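Local coordinates for DUF309 domain-containing protein (Thermus thermophilus, PDB 2CWY) that is of unknown function, a small all-helical member of the DUF309 family whose single chain folds into five helices, at residues Val23-Pro26 with Tyr27-Ala31; Leu62-Ala65 with Glu66-Glu70; Leu79-Arg82 with Ser83-Glu87; Arg16-Glu19 with Val20-Val23. All blocks are in the same frame, centred on the assembly; numbering follows the deposited sequence.

Interaction 1. Residues Val23-Pro26 with Tyr27-Ala31; sequences VLEP and YWLKA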
loop_
_atom_site.group_PDB
_atom_site.type_symbol
_atom_site.label_atom_id
_atom_site.label_comp_id
_atom_site.label_asym_id
_atom_site.label_seq_id
_atom_site.Cartn_x
_atom_site.Cartn_y
_atom_site.Cartn_z
ATOM N N VAL A 23 -8.159 -2.980 6.424
ATOM C CA VAL A 23 -8.538 -1.674 6.950
ATOM C C VAL A 23 -8.731 -0.618 5.856
ATOM O O VAL A 23 -9.581 0.261 5.984
ATOM C CB VAL A 23 -7.492 -1.184 8.008
ATOM C CG1 VAL A 23 -7.663 0.298 8.312
ATOM C CG2 VAL A 23 -7.674 -1.978 9.288
ATOM N N LEU A 24 -7.970 -0.727 4.771
ATOM C CA LEU A 24 -8.068 0.243 3.685
ATOM C C LEU A 24 -9.157 -0.044 2.651
ATOM O O LEU A 24 -9.539 0.848 1.894
ATOM C CB LEU A 24 -6.722 0.371 2.979
ATOM C CG LEU A 24 -5.564 0.916 3.817
ATOM C CD1 LEU A 24 -4.309 0.909 2.957
ATOM C CD2 LEU A 24 -5.874 2.335 4.290
ATOM N N GLU A 25 -9.657 -1.275 2.608
ATOM C CA GLU A 25 -10.693 -1.603 1.637
ATOM C C GLU A 25 -11.912 -0.676 1.631
ATOM O O GLU A 25 -12.337 -0.235 0.561
ATOM C CB GLU A 25 -11.175 -3.047 1.809
ATOM C CG GLU A 25 -12.153 -3.449 0.724
ATOM C CD GLU A 25 -12.850 -4.765 1.011
ATOM O OE1 GLU A 25 -12.897 -5.168 2.190
ATOM O OE2 GLU A 25 -13.360 -5.389 0.056
ATOM N N PRO A 26 -12.487 -0.359 2.817
ATOM C CA PRO A 26 -13.661 0.521 2.884
ATOM C C PRO A 26 -13.395 1.909 2.311
ATOM O O PRO A 26 -14.285 2.517 1.722
ATOM C CB PRO A 26 -13.987 0.585 4.382
ATOM C CG PRO A 26 -13.307 -0.630 4.971
ATOM C CD PRO A 26 -12.045 -0.746 4.172
ATOM N N TYR A 27 -12.170 2.403 2.496
ATOM C CA TYR A 27 -11.786 3.718 1.985
ATOM C C TYR A 27 -11.655 3.689 0.468
ATOM O O TYR A 27 -12.114 4.599 -0.223
ATOM C CB TYR A 27 -10.467 4.157 2.617
ATOM C CG TYR A 27 -10.625 4.404 4.093
ATOM C CD1 TYR A 27 -11.309 5.529 4.553
ATOM C CD2 TYR A 27 -10.193 3.463 5.030
ATOM C CE1 TYR A 27 -11.569 5.711 5.902
ATOM C CE2 TYR A 27 -10.450 3.633 6.395
ATOM C CZ TYR A 27 -11.146 4.761 6.818
ATOM O OH TYR A 27 -11.469 4.925 8.148
ATOM N N TRP A 28 -11.031 2.633 -0.038
ATOM C CA TRP A 28 -10.849 2.469 -1.474
ATOM C C TRP A 28 -12.215 2.375 -2.158
ATOM O O TRP A 28 -12.421 2.923 -3.250
ATOM C CB TRP A 28 -10.042 1.201 -1.742
ATOM C CG TRP A 28 -10.028 0.773 -3.191
ATOM C CD1 TRP A 28 -9.297 1.320 -4.210
ATOM C CD2 TRP A 28 -10.783 -0.298 -3.770
ATOM N NE1 TRP A 28 -9.549 0.647 -5.389
ATOM C CE2 TRP A 28 -10.459 -0.346 -5.144
ATOM C CE3 TRP A 28 -11.707 -1.223 -3.257
ATOM C CZ2 TRP A 28 -11.025 -1.287 -6.017
ATOM C CZ3 TRP A 28 -12.265 -2.151 -4.116
ATOM C CH2 TRP A 28 -11.919 -2.177 -5.488
ATOM N N LEU A 29 -13.152 1.686 -1.515
ATOM C CA LEU A 29 -14.488 1.524 -2.089
ATOM C C LEU A 29 -15.241 2.833 -2.289
ATOM O O LEU A 29 -16.063 2.947 -3.199
ATOM C CB LEU A 29 -15.342 0.611 -1.204
ATOM C CG LEU A 29 -15.043 -0.887 -1.275
ATOM C CD1 LEU A 29 -15.787 -1.609 -0.152
ATOM C CD2 LEU A 29 -15.476 -1.435 -2.647
ATOM N N LYS A 30 -14.972 3.805 -1.428
ATOM C CA LYS A 30 -15.644 5.104 -1.494
ATOM C C LYS A 30 -14.832 6.153 -2.242
ATOM O O LYS A 30 -15.339 7.235 -2.556
ATOM C CB LYS A 30 -15.907 5.629 -0.079
ATOM C CG LYS A 30 -16.838 4.766 0.765
ATOM C CD LYS A 30 -18.214 4.639 0.121
ATOM C CE LYS A 30 -19.194 3.937 1.053
ATOM N NZ LYS A 30 -19.336 4.690 2.322
ATOM N N ALA A 31 -13.575 5.831 -2.526
ATOM C CA ALA A 31 -12.671 6.769 -3.187
ATOM C C ALA A 31 -12.799 6.904 -4.692
ATOM O O ALA A 31 -13.372 6.056 -5.377
ATOM C CB ALA A 31 -11.225 6.422 -2.838
#
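Tyr27 turns an edge of its ring to the preceding turn of the helix: Val23 O lies near the ring plane, 3.4 Å from Tyr27 CD2, and Leu24 CA sits at the same edge. The indole of Trp28 is likewise met at an edge, where Glu25 O lies in its plane, 4.0 Å from CE3. The tyrosine ring is laid back along the helix by its first torsion, which sets CG opposite the carbonyl carbon (chi1 -67°) and beside the backbone N. A glycine in place of Tyr27 would probably take away the ring edge that meets the Val23 carbonyl and open a gap toward Pro3. Pro26 has no N-H to give to the turn before, and the helix is kinked there. Beyond the kink Leu24 O takes Trp28 N at 3.0 Å in a nearly straight bond and Tyr27 N weakly, and Leu29 N reaches Glu25 O at 2.9 Å, whereas Lys30 N to Pro26 O is long and weak. On the outer side Leu29 runs alongside Glu25, CD1 4.2 Å from its CG. These residues form the C-terminal half of helix 17-30 and the step out of it at Ala31. Leu24 packs on Val42 and Ile43 of helix 33-53 and on Trp5 of helix 5-13, Tyr27 rests on Pro3, and Trp28 makes a cation-pi contact with Arg36 of helix 33-53.

Interaction 2. Residues Leu62-Ala65 with Glu66-Glu70; sequences LRKA and EARLE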
loop_
_atom_site.group_PDB
_atom_site.type_symbol
_atom_site.label_atom_id
_atom_site.label_comp_id
_atom_site.label_asym_id
_atom_site.label_seq_id
_atom_site.Cartn_x
_atom_site.Cartn_y
_atom_site.Cartn_z
ATOM N N LEU A 62 3.595 -5.878 -6.585
ATOM C CA LEU A 62 4.416 -4.660 -6.597
ATOM C C LEU A 62 4.249 -3.934 -7.935
ATOM O O LEU A 62 4.099 -2.709 -7.967
ATOM C CB LEU A 62 5.901 -4.979 -6.383
ATOM C CG LEU A 62 6.844 -3.785 -6.552
ATOM C CD1 LEU A 62 6.492 -2.702 -5.551
ATOM C CD2 LEU A 62 8.283 -4.231 -6.376
ATOM N N ARG A 63 4.267 -4.693 -9.035
ATOM C CA ARG A 63 4.106 -4.119 -10.373
ATOM C C ARG A 63 2.757 -3.402 -10.504
ATOM O O ARG A 63 2.679 -2.283 -11.035
ATOM C CB ARG A 63 4.208 -5.211 -11.458
ATOM C CG ARG A 63 3.585 -4.802 -12.802
ATOM C CD ARG A 63 3.896 -5.781 -13.939
ATOM N NE ARG A 63 3.669 -7.184 -13.594
ATOM C CZ ARG A 63 2.494 -7.704 -13.238
ATOM N NH1 ARG A 63 1.407 -6.944 -13.170
ATOM N NH2 ARG A 63 2.405 -9.004 -12.971
ATOM N N LYS A 64 1.692 -4.039 -10.025
ATOM C CA LYS A 64 0.365 -3.418 -10.097
ATOM C C LYS A 64 0.321 -2.162 -9.227
ATOM O O LYS A 64 -0.286 -1.152 -9.602
ATOM C CB LYS A 64 -0.696 -4.418 -9.652
ATOM C CG LYS A 64 -0.815 -5.593 -10.614
ATOM C CD LYS A 64 -1.588 -6.741 -9.998
ATOM C CE LYS A 64 -3.030 -6.388 -9.767
ATOM N NZ LYS A 64 -3.764 -7.573 -9.212
ATOM N N ALA A 65 0.956 -2.226 -8.060
ATOM C CA ALA A 65 0.998 -1.066 -7.176
ATOM C C ALA A 65 1.718 0.098 -7.861
ATOM O O ALA A 65 1.269 1.243 -7.806
ATOM C CB ALA A 65 1.709 -1.417 -5.877
ATOM N N GLU A 66 2.849 -0.192 -8.499
ATOM C CA GLU A 66 3.608 0.848 -9.181
ATOM C C GLU A 66 2.771 1.481 -10.286
ATOM O O GLU A 66 2.808 2.698 -10.478
ATOM C CB GLU A 66 4.911 0.266 -9.738
ATOM C CG GLU A 66 5.843 -0.240 -8.620
ATOM C CD GLU A 66 7.105 -0.925 -9.122
ATOM O OE1 GLU A 66 7.012 -1.750 -10.057
ATOM O OE2 GLU A 66 8.185 -0.650 -8.555
ATOM N N ALA A 67 2.003 0.659 -10.994
ATOM C CA ALA A 67 1.154 1.153 -12.070
ATOM C C ALA A 67 0.125 2.152 -11.538
ATOM O O ALA A 67 -0.185 3.155 -12.185
ATOM C CB ALA A 67 0.447 -0.014 -12.748
ATOM N N ARG A 68 -0.400 1.880 -10.352
ATOM C CA ARG A 68 -1.393 2.758 -9.750
ATOM C C ARG A 68 -0.785 4.038 -9.175
ATOM O O ARG A 68 -1.394 5.113 -9.246
ATOM C CB ARG A 68 -2.119 2.032 -8.613
ATOM C CG ARG A 68 -2.722 0.677 -8.960
ATOM C CD ARG A 68 -4.094 0.782 -9.589
ATOM N NE ARG A 68 -4.677 -0.545 -9.793
ATOM C CZ ARG A 68 -4.261 -1.411 -10.714
ATOM N NH1 ARG A 68 -3.257 -1.090 -11.521
ATOM N NH2 ARG A 68 -4.842 -2.598 -10.822
ATOM N N LEU A 69 0.404 3.921 -8.585
ATOM C CA LEU A 69 1.056 5.063 -7.934
ATOM C C LEU A 69 1.781 5.992 -8.891
ATOM O O LEU A 69 2.026 7.162 -8.585
ATOM C CB LEU A 69 2.033 4.554 -6.867
ATOM C CG LEU A 69 1.371 3.715 -5.764
ATOM C CD1 LEU A 69 2.417 2.954 -4.982
ATOM C CD2 LEU A 69 0.549 4.632 -4.844
ATOM N N GLU A 70 2.111 5.464 -10.059
ATOM C CA GLU A 70 2.819 6.234 -11.067
ATOM C C GLU A 70 2.130 7.537 -11.427
ATOM O O GLU A 70 0.977 7.536 -11.850
ATOM C CB GLU A 70 2.985 5.402 -12.337
ATOM C CG GLU A 70 3.731 6.137 -13.442
ATOM C CD GLU A 70 5.196 6.358 -13.107
ATOM O OE1 GLU A 70 5.493 6.893 -12.014
ATOM O OE2 GLU A 70 6.053 5.997 -13.942
#
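Glu66 lays its chain across the side chain of Leu62, one turn earlier in the helix, with its CD 3.9 Å from Leu62 CG and its CG 4.0 Å from Leu62 CD1. It gets there because its first torsion (chi1 -64°) places CG beside the backbone N, facing the turn before, and the chain then extends. Arg68 also folds back: a bend at chi2 brings its NH1 to 3.5 Å from Lys64 O, which the guanidinium meets obliquely. Underneath are the regular i to i-4 hydrogen bonds of helix 59-69, from Glu66 N to Leu62 O (2.9 Å) through to Leu69 N to Ala65 O (2.9 Å, N-H...O 153°). The helix ends here, Glu70 being the first residue to leave helical backbone angles. Farther out, Glu66 OE2 is held by a salt bridge to Arg89 of helix 81-92, and Arg68 NE donates to Gln40 of helix 33-53. An alanine in place of Glu66 is likely to leave Arg89 without its carboxylate partner and remove the aliphatic part that lies across Leu62. Leu62 and Ala65 pack on Leu45 of helix 33-53, while Leu69 meets Trp81 of helix 81-92.

Interaction 3. Residues Leu79-Arg82 with Ser83-Glu87; sequences LDWR and SLLQE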
loop_
_atom_site.group_PDB
_atom_site.type_symbol
_atom_site.label_atom_id
_atom_site.label_comp_id
_atom_site.label_asym_id
_atom_site.label_seq_id
_atom_site.Cartn_x
_atom_site.Cartn_y
_atom_site.Cartn_z
ATOM N N LEU A 79 -0.116 11.029 3.225
ATOM C CA LEU A 79 0.836 9.919 3.214
ATOM C C LEU A 79 2.033 10.105 2.267
ATOM O O LEU A 79 1.867 10.468 1.104
ATOM C CB LEU A 79 0.118 8.619 2.811
ATOM C CG LEU A 79 1.029 7.398 2.619
ATOM C CD1 LEU A 79 1.617 6.982 3.963
ATOM C CD2 LEU A 79 0.234 6.260 1.996
ATOM N N ASP A 80 3.234 9.858 2.774
ATOM C CA ASP A 80 4.433 9.924 1.938
ATOM C C ASP A 80 4.560 8.523 1.329
ATOM O O ASP A 80 5.336 7.690 1.804
ATOM C CB ASP A 80 5.662 10.235 2.797
ATOM C CG ASP A 80 6.949 10.297 1.985
ATOM O OD1 ASP A 80 6.922 9.987 0.771
ATOM O OD2 ASP A 80 7.994 10.654 2.576
ATOM N N TRP A 81 3.796 8.260 0.274
ATOM C CA TRP A 81 3.817 6.937 -0.339
ATOM C C TRP A 81 5.129 6.561 -1.021
ATOM O O TRP A 81 5.433 5.375 -1.169
ATOM C CB TRP A 81 2.646 6.776 -1.316
ATOM C CG TRP A 81 2.650 7.723 -2.450
ATOM C CD1 TRP A 81 1.984 8.919 -2.535
ATOM C CD2 TRP A 81 3.369 7.575 -3.668
ATOM N NE1 TRP A 81 2.248 9.522 -3.740
ATOM C CE2 TRP A 81 3.098 8.720 -4.457
ATOM C CE3 TRP A 81 4.222 6.586 -4.176
ATOM C CZ2 TRP A 81 3.652 8.902 -5.729
ATOM C CZ3 TRP A 81 4.773 6.763 -5.438
ATOM C CH2 TRP A 81 4.487 7.917 -6.203
ATOM N N ARG A 82 5.899 7.556 -1.461
ATOM C CA ARG A 82 7.190 7.263 -2.086
ATOM C C ARG A 82 8.065 6.488 -1.108
ATOM O O ARG A 82 8.763 5.555 -1.498
ATOM C CB ARG A 82 7.896 8.557 -2.497
ATOM C CG ARG A 82 7.303 9.222 -3.713
ATOM C CD ARG A 82 7.670 8.464 -4.975
ATOM N NE ARG A 82 7.392 9.257 -6.170
ATOM C CZ ARG A 82 7.461 8.785 -7.411
ATOM N NH1 ARG A 82 7.801 7.518 -7.627
ATOM N NH2 ARG A 82 7.176 9.579 -8.433
ATOM N N SER A 83 8.019 6.867 0.167
ATOM C CA SER A 83 8.805 6.186 1.196
ATOM C C SER A 83 8.307 4.763 1.424
ATOM O O SER A 83 9.100 3.821 1.560
ATOM C CB SER A 83 8.739 6.965 2.515
ATOM O OG SER A 83 9.349 6.237 3.565
ATOM N N LEU A 84 6.984 4.609 1.469
ATOM C CA LEU A 84 6.380 3.300 1.681
ATOM C C LEU A 84 6.710 2.366 0.519
ATOM O O LEU A 84 7.004 1.195 0.714
ATOM C CB LEU A 84 4.862 3.439 1.815
ATOM C CG LEU A 84 4.087 2.195 2.241
ATOM C CD1 LEU A 84 4.649 1.645 3.555
ATOM C CD2 LEU A 84 2.608 2.575 2.409
ATOM N N LEU A 85 6.642 2.892 -0.698
ATOM C CA LEU A 85 6.955 2.100 -1.886
ATOM C C LEU A 85 8.437 1.725 -1.850
ATOM O O LEU A 85 8.809 0.606 -2.211
ATOM C CB LEU A 85 6.637 2.910 -3.145
ATOM C CG LEU A 85 7.096 2.361 -4.500
ATOM C CD1 LEU A 85 6.408 1.057 -4.819
ATOM C CD2 LEU A 85 6.771 3.392 -5.572
ATOM N N GLN A 86 9.281 2.663 -1.421
ATOM C CA GLN A 86 10.721 2.402 -1.313
ATOM C C GLN A 86 10.962 1.254 -0.339
ATOM O O GLN A 86 11.753 0.351 -0.622
ATOM C CB GLN A 86 11.454 3.650 -0.817
ATOM C CG GLN A 86 12.955 3.456 -0.561
ATOM C CD GLN A 86 13.630 4.755 -0.167
ATOM O OE1 GLN A 86 13.413 5.273 0.929
ATOM N NE2 GLN A 86 14.431 5.299 -1.066
ATOM N N GLU A 87 10.272 1.279 0.801
ATOM C CA GLU A 87 10.438 0.223 1.794
ATOM C C GLU A 87 9.965 -1.124 1.245
ATOM O O GLU A 87 10.661 -2.136 1.374
ATOM C CB GLU A 87 9.685 0.539 3.095
ATOM C CG GLU A 87 9.873 -0.571 4.161
ATOM C CD GLU A 87 8.995 -0.399 5.394
ATOM O OE1 GLU A 87 8.723 -1.416 6.072
ATOM O OE2 GLU A 87 8.582 0.745 5.697
#
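Two first torsions set up this helix start: Asp80 CG is swung opposite its own backbone N (chi1 179°), reaching forward to Ser83, and Trp81 CG takes the crowded position between backbone N and carbonyl carbon (chi1 61°), which sends the indole out alongside Leu85. Asp80 is the N-cap of helix 81-92. Its OD1 accepts from Ser83 N in a weak bond of 3.4 Å, and Asp80 O takes the same N-H, weakly too, at 3.2 Å, so one amide of the first turn is shared between two oxygens of one residue. The carboxylate also lies against the serine, OD2 3.8 Å from Ser83 CB. A negative charge at this end of a helix would probably be favoured by the helix dipole. Asp80 is, besides, the centre of an inverse gamma turn. Past the cap the regular pattern begins, with Leu85 N to Trp81 O at 2.8 Å and Gln86 N to Arg82 O at 2.9 Å.

On the inner side Trp81 and Leu85 point the same way. Leu79, just before the cap, brings its CD2 to 4.4 Å from Leu84 CD2, and both leucines pack on Val42 of helix 33-53. Trp81 is fixed at its polar end by NE1 donating to Pro73 O, and its ring packs on Leu69 of helix 59-69 and Leu38 of helix 33-53. Arg82 CG lies over one face of the indole, toward its rim, and Trp81 CH2 in turn lies against a face of the guanidinium, while Leu85 CD2 sits at the indole edge, in the ring plane, 3.9 Å from Trp81 CZ3.

Interaction 4. Residues Arg16-Glu19 with Val20-Val23; sequences RYYE and VHEV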
loop_
_atom_site.group_PDB
_atom_site.type_symbol
_atom_site.label_atom_id
_atom_site.label_comp_id
_atom_site.label_asym_id
_atom_site.label_seq_id
_atom_site.Cartn_x
_atom_site.Cartn_y
_atom_site.Cartn_z
ATOM N N ARG A 16 1.604 -6.436 10.228
ATOM C CA ARG A 16 0.233 -6.868 9.983
ATOM C C ARG A 16 -0.217 -6.399 8.602
ATOM O O ARG A 16 -1.138 -5.598 8.470
ATOM C CB ARG A 16 -0.680 -6.305 11.071
ATOM C CG ARG A 16 -0.345 -6.871 12.454
ATOM C CD ARG A 16 -1.576 -7.496 13.095
ATOM N NE ARG A 16 -2.440 -6.488 13.696
ATOM C CZ ARG A 16 -3.744 -6.643 13.910
ATOM N NH1 ARG A 16 -4.440 -5.664 14.472
ATOM N NH2 ARG A 16 -4.356 -7.766 13.543
ATOM N N TYR A 17 0.453 -6.915 7.582
ATOM C CA TYR A 17 0.176 -6.545 6.198
ATOM C C TYR A 17 -1.232 -6.843 5.715
ATOM O O TYR A 17 -1.839 -6.027 5.022
ATOM C CB TYR A 17 1.181 -7.222 5.270
ATOM C CG TYR A 17 2.615 -6.911 5.621
ATOM C CD1 TYR A 17 3.073 -5.585 5.690
ATOM C CD2 TYR A 17 3.520 -7.937 5.889
ATOM C CE1 TYR A 17 4.399 -5.299 6.020
ATOM C CE2 TYR A 17 4.842 -7.665 6.219
ATOM C CZ TYR A 17 5.277 -6.351 6.280
ATOM O OH TYR A 17 6.598 -6.104 6.590
ATOM N N TYR A 18 -1.758 -8.007 6.074
ATOM C CA TYR A 18 -3.103 -8.356 5.637
ATOM C C TYR A 18 -4.120 -7.428 6.321
ATOM O O TYR A 18 -5.130 -7.048 5.733
ATOM C CB TYR A 18 -3.383 -9.830 5.957
ATOM C CG TYR A 18 -4.338 -10.499 4.986
ATOM C CD1 TYR A 18 -4.532 -11.877 5.014
ATOM C CD2 TYR A 18 -5.043 -9.753 4.040
ATOM C CE1 TYR A 18 -5.409 -12.503 4.124
ATOM C CE2 TYR A 18 -5.924 -10.366 3.143
ATOM C CZ TYR A 18 -6.100 -11.742 3.192
ATOM O OH TYR A 18 -6.963 -12.357 2.307
ATOM N N GLU A 19 -3.829 -7.031 7.557
ATOM C CA GLU A 19 -4.714 -6.131 8.275
ATOM C C GLU A 19 -4.734 -4.753 7.583
ATOM O O GLU A 19 -5.777 -4.111 7.497
ATOM C CB GLU A 19 -4.242 -5.979 9.718
ATOM C CG GLU A 19 -5.359 -5.687 10.684
ATOM C CD GLU A 19 -6.388 -6.806 10.710
ATOM O OE1 GLU A 19 -5.990 -7.987 10.616
ATOM O OE2 GLU A 19 -7.592 -6.508 10.830
ATOM N N VAL A 20 -3.582 -4.303 7.097
ATOM C CA VAL A 20 -3.514 -3.027 6.396
ATOM C C VAL A 20 -4.461 -3.100 5.202
ATOM O O VAL A 20 -5.232 -2.173 4.932
ATOM C CB VAL A 20 -2.071 -2.728 5.891
ATOM C CG1 VAL A 20 -2.100 -1.624 4.820
ATOM C CG2 VAL A 20 -1.198 -2.290 7.064
ATOM N N HIS A 21 -4.414 -4.225 4.503
ATOM C CA HIS A 21 -5.259 -4.442 3.341
ATOM C C HIS A 21 -6.753 -4.358 3.705
ATOM O O HIS A 21 -7.536 -3.655 3.053
ATOM C CB HIS A 21 -4.894 -5.803 2.727
ATOM C CG HIS A 21 -5.562 -6.078 1.419
ATOM N ND1 HIS A 21 -5.050 -6.967 0.499
ATOM C CD2 HIS A 21 -6.696 -5.579 0.871
ATOM C CE1 HIS A 21 -5.837 -6.999 -0.562
ATOM N NE2 HIS A 21 -6.844 -6.167 -0.362
ATOM N N GLU A 22 -7.144 -5.066 4.760
ATOM C CA GLU A 22 -8.531 -5.077 5.222
ATOM C C GLU A 22 -9.017 -3.714 5.714
ATOM O O GLU A 22 -10.154 -3.328 5.451
ATOM C CB GLU A 22 -8.686 -6.096 6.352
ATOM C CG GLU A 22 -10.122 -6.386 6.728
ATOM C CD GLU A 22 -10.221 -7.335 7.896
ATOM O OE1 GLU A 22 -9.454 -8.324 7.925
ATOM O OE2 GLU A 22 -11.071 -7.094 8.781
ATOM N N VAL A 23 -8.159 -2.980 6.424
ATOM C CA VAL A 23 -8.538 -1.674 6.950
ATOM C C VAL A 23 -8.731 -0.618 5.856
ATOM O O VAL A 23 -9.581 0.261 5.984
ATOM C CB VAL A 23 -7.492 -1.184 8.008
ATOM C CG1 VAL A 23 -7.663 0.298 8.312
ATOM C CG2 VAL A 23 -7.674 -1.978 9.288
HETATM O O HOH W 1 -6.848 -9.218 7.902
#
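Val20 sits on the tight side of this turn, its CB 3.4 Å from Tyr17 O and its CG2 against Arg16 O. CG2 comes over that carbonyl because it stands beside the backbone N, opposite the carbonyl carbon, while CG1 takes the place opposite N (chi1 163°). The valine is buried: its side chain packs on Val8 and Leu11 of helix 5-13 and on Ala46 of helix 33-53. Tyr17, buried as well, meets Trp12 edge-to-face and packs on Leu49.

The backbone here is the first turns of helix 17-30, with Arg16 at the N-cap position. Val20 N donates to Arg16 O in the carbonyl plane, and three more bonds of the same i to i-4 kind follow, ending in Val23 N to Glu19 O at 2.8 Å.

The outward side is looser and polar. Glu19 and Glu22 run alongside each other, pointing the same way, with their carboxylate planes 58° apart and Glu19 OE2 3.9 Å from Glu22 OE1. This pair of like charges is probably eased by a water that donates to both, at 3.1 Å to Glu19 OE1 and 2.8 Å to Glu22 OE1. A bend at chi2 (61°) turns the Glu19 carboxylate back toward Arg16, whose NH2 lies 3.4 Å from OE1; the oxygen is well out of the guanidinium plane, making this a pairing of charges alone. Tyr18 crosses His21 at a slant, with His21 CB at its ring edge, and the tyrosine ring also meets that of His50.

In the fold
From the N terminus, interaction 4 comes first and interaction 1 follows on the same helix 17-30, the two sharing Val23, so one begins where the other ends. Interactions 2 and 3 come later, on the successive helices 59-69 and 81-92. All four are local turns of helix; none closes a long loop, and none nests in or crosses another. Only interactions 2 and 3 touch apart from that shared residue: Leu62 CD1 is 3.8 Å from Leu85 CD1, joining the two last helices. Helix 33-53 packs against members of all four. Interaction 4 lies across the chain's centre from interactions 2 and 3, its centre about 18 Å and 16 Å from theirs.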